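Local structure of hypothetical protein PH1313 (Pyrococcus horikoshii, 1VBK) at residues 6-11 / 44-49. The protein is of uncharacterised function but, as a ThiI-like protein carrying a THUMP domain, probably binds RNA and ATP. Numbering follows the deposited sequence.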
loop_
_atom_site.group_PDB
_atom_site.type_symbol
_atom_site.label_atom_id
_atom_site.label_comp_id
_atom_site.label_asym_id
_atom_site.label_seq_id
_atom_site.Cartn_x
_atom_site.Cartn_y
_atom_site.Cartn_z
ATOM N N VAL A 6 -18.059 21.573 -10.604
ATOM C CA VAL A 6 -17.150 21.185 -9.539
ATOM C C VAL A 6 -15.742 21.580 -9.971
ATOM O O VAL A 6 -15.258 21.129 -11.009
ATOM C CB VAL A 6 -17.213 19.671 -9.287
ATOM C CG1 VAL A 6 -16.176 19.265 -8.227
ATOM C CG2 VAL A 6 -18.619 19.293 -8.832
ATOM N N ARG A 7 -15.101 22.438 -9.181
ATOM C CA ARG A 7 -13.752 22.908 -9.497
ATOM C C ARG A 7 -12.743 22.289 -8.546
ATOM O O ARG A 7 -13.024 22.107 -7.363
ATOM C CB ARG A 7 -13.686 24.437 -9.409
ATOM C CG ARG A 7 -14.807 25.126 -10.178
ATOM C CD ARG A 7 -14.652 26.647 -10.214
ATOM N NE ARG A 7 -15.803 27.252 -10.872
ATOM C CZ ARG A 7 -16.967 27.487 -10.270
ATOM N NH1 ARG A 7 -17.132 27.181 -8.986
ATOM N NH2 ARG A 7 -17.978 27.996 -10.960
ATOM N N TYR A 8 -11.561 21.981 -9.068
ATOM C CA TYR A 8 -10.518 21.353 -8.268
ATOM C C TYR A 8 -9.132 21.740 -8.758
ATOM O O TYR A 8 -8.982 22.420 -9.776
ATOM C CB TYR A 8 -10.682 19.833 -8.330
ATOM C CG TYR A 8 -10.839 19.319 -9.742
ATOM C CD1 TYR A 8 -9.722 19.036 -10.532
ATOM C CD2 TYR A 8 -12.107 19.165 -10.309
ATOM C CE1 TYR A 8 -9.862 18.611 -11.853
ATOM C CE2 TYR A 8 -12.261 18.746 -11.630
ATOM C CZ TYR A 8 -11.134 18.472 -12.395
ATOM O OH TYR A 8 -11.278 18.078 -13.706
ATOM N N GLY A 9 -8.118 21.287 -8.032
ATOM C CA GLY A 9 -6.754 21.597 -8.405
ATOM C C GLY A 9 -6.389 22.990 -7.945
ATOM O O GLY A 9 -7.182 23.923 -8.086
ATOM N N GLU A 10 -5.195 23.135 -7.382
ATOM C CA GLU A 10 -4.743 24.435 -6.911
ATOM C C GLU A 10 -3.223 24.549 -6.973
ATOM O O GLU A 10 -2.500 23.612 -6.628
ATOM C CB GLU A 10 -5.255 24.682 -5.487
ATOM C CG GLU A 10 -4.980 23.555 -4.506
ATOM C CD GLU A 10 -5.819 23.675 -3.244
ATOM O OE1 GLU A 10 -5.807 24.761 -2.624
ATOM O OE2 GLU A 10 -6.489 22.686 -2.872
ATOM N N ILE A 11 -2.745 25.702 -7.430
ATOM C CA ILE A 11 -1.314 25.941 -7.555
ATOM C C ILE A 11 -0.592 25.617 -6.254
ATOM O O ILE A 11 -1.106 25.871 -5.163
ATOM C CB ILE A 11 -1.025 27.411 -7.933
ATOM C CG1 ILE A 11 -1.814 27.790 -9.192
ATOM C CG2 ILE A 11 0.470 27.605 -8.160
ATOM C CD1 ILE A 11 -1.520 26.916 -10.403
ATOM N N ILE A 44 -22.162 12.494 -14.926
ATOM C CA ILE A 44 -21.012 13.059 -14.225
ATOM C C ILE A 44 -19.851 12.869 -15.193
ATOM O O ILE A 44 -19.601 11.754 -15.654
ATOM C CB ILE A 44 -20.674 12.308 -12.918
ATOM C CG1 ILE A 44 -21.829 12.427 -11.922
ATOM C CG2 ILE A 44 -19.387 12.881 -12.308
ATOM C CD1 ILE A 44 -21.660 11.545 -10.695
ATOM N N PHE A 45 -19.159 13.953 -15.530
ATOM C CA PHE A 45 -18.023 13.855 -16.435
ATOM C C PHE A 45 -17.014 14.959 -16.167
ATOM O O PHE A 45 -17.343 15.980 -15.558
ATOM C CB PHE A 45 -18.481 13.871 -17.911
ATOM C CG PHE A 45 -19.160 15.146 -18.343
ATOM C CD1 PHE A 45 -18.429 16.312 -18.553
ATOM C CD2 PHE A 45 -20.531 15.170 -18.575
ATOM C CE1 PHE A 45 -19.054 17.482 -18.992
ATOM C CE2 PHE A 45 -21.166 16.334 -19.014
ATOM C CZ PHE A 45 -20.425 17.493 -19.223
ATOM N N SER A 46 -15.783 14.733 -16.616
ATOM C CA SER A 46 -14.693 15.682 -16.435
ATOM C C SER A 46 -14.209 16.183 -17.790
ATOM O O SER A 46 -13.811 15.385 -18.646
ATOM C CB SER A 46 -13.528 14.997 -15.710
ATOM O OG SER A 46 -12.435 15.882 -15.504
ATOM N N ARG A 47 -14.236 17.496 -17.988
ATOM C CA ARG A 47 -13.759 18.067 -19.240
ATOM C C ARG A 47 -13.073 19.405 -19.018
ATOM O O ARG A 47 -13.574 20.267 -18.300
ATOM C CB ARG A 47 -14.910 18.201 -20.241
ATOM C CG ARG A 47 -15.345 16.851 -20.812
ATOM C CD ARG A 47 -16.652 16.940 -21.565
ATOM N NE ARG A 47 -17.278 15.627 -21.672
ATOM C CZ ARG A 47 -18.545 15.426 -22.021
ATOM N NH1 ARG A 47 -19.330 16.460 -22.309
ATOM N NH2 ARG A 47 -19.030 14.188 -22.060
ATOM N N HIS A 48 -11.897 19.542 -19.617
ATOM C CA HIS A 48 -11.099 20.757 -19.528
ATOM C C HIS A 48 -10.865 21.285 -18.115
ATOM O O HIS A 48 -11.005 22.480 -17.858
ATOM C CB HIS A 48 -11.722 21.834 -20.416
ATOM C CG HIS A 48 -11.710 21.476 -21.869
ATOM N ND1 HIS A 48 -10.547 21.414 -22.607
ATOM C CD2 HIS A 48 -12.705 21.090 -22.703
ATOM C CE1 HIS A 48 -10.825 21.005 -23.832
ATOM N NE2 HIS A 48 -12.128 20.801 -23.917
ATOM N N GLY A 49 -10.509 20.382 -17.206
ATOM C CA GLY A 49 -10.209 20.774 -15.838
ATOM C C GLY A 49 -11.382 21.010 -14.913
ATOM O O GLY A 49 -11.197 21.449 -13.779
HETATM O O HOH W 1 -11.402 23.020 -11.817
HETATM O O HOH W 2 -8.490 21.491 -12.810
#
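Tyr8 reaches across from the end of strand 3-8 to Gly49 and Ser46 in the ferredoxin-like domain of this ThiI relative. Strand 50-54 pairs antiparallel with both strand 3-8 and strand 43-47, so the two segments lie one strand apart and meet through a side chain and solvent. Contact with the ring comes first: Gly49 O sits over one face of the phenol, toward its hydroxyl end, 3.3 Å from Tyr8 CZ and somewhat farther from CE1 and CE2. The ring gets there because Tyr8 CG stands between its own backbone N and carbonyl carbon (chi1 49°), while Leu26 and Arg19 of helix 19-36 also touch it. Of the polar contacts, Tyr8 OH lies 3.1 Å from Ser46 OG, which approaches obliquely to the ring. Tyr8 OH is hydrogen-bonded to Glu23 OE2 of helix 19-36. Replacing Tyr8 by an alanine would probably leave the Glu23 carboxylate without this partner and open a gap between the helix and the Gly49 carbonyl. Two waters also lie between the segments. One accepts from Tyr8 N at 2.9 Å and hovers over the centre of the phenol ring, 4.1 Å above its plane; its approach to Gly49 O is doubtfully short. A second lies within donating distance of two carbonyls, Tyr8 O at 3.2 Å and Gly49 O at 2.9 Å, though it may not serve both at once.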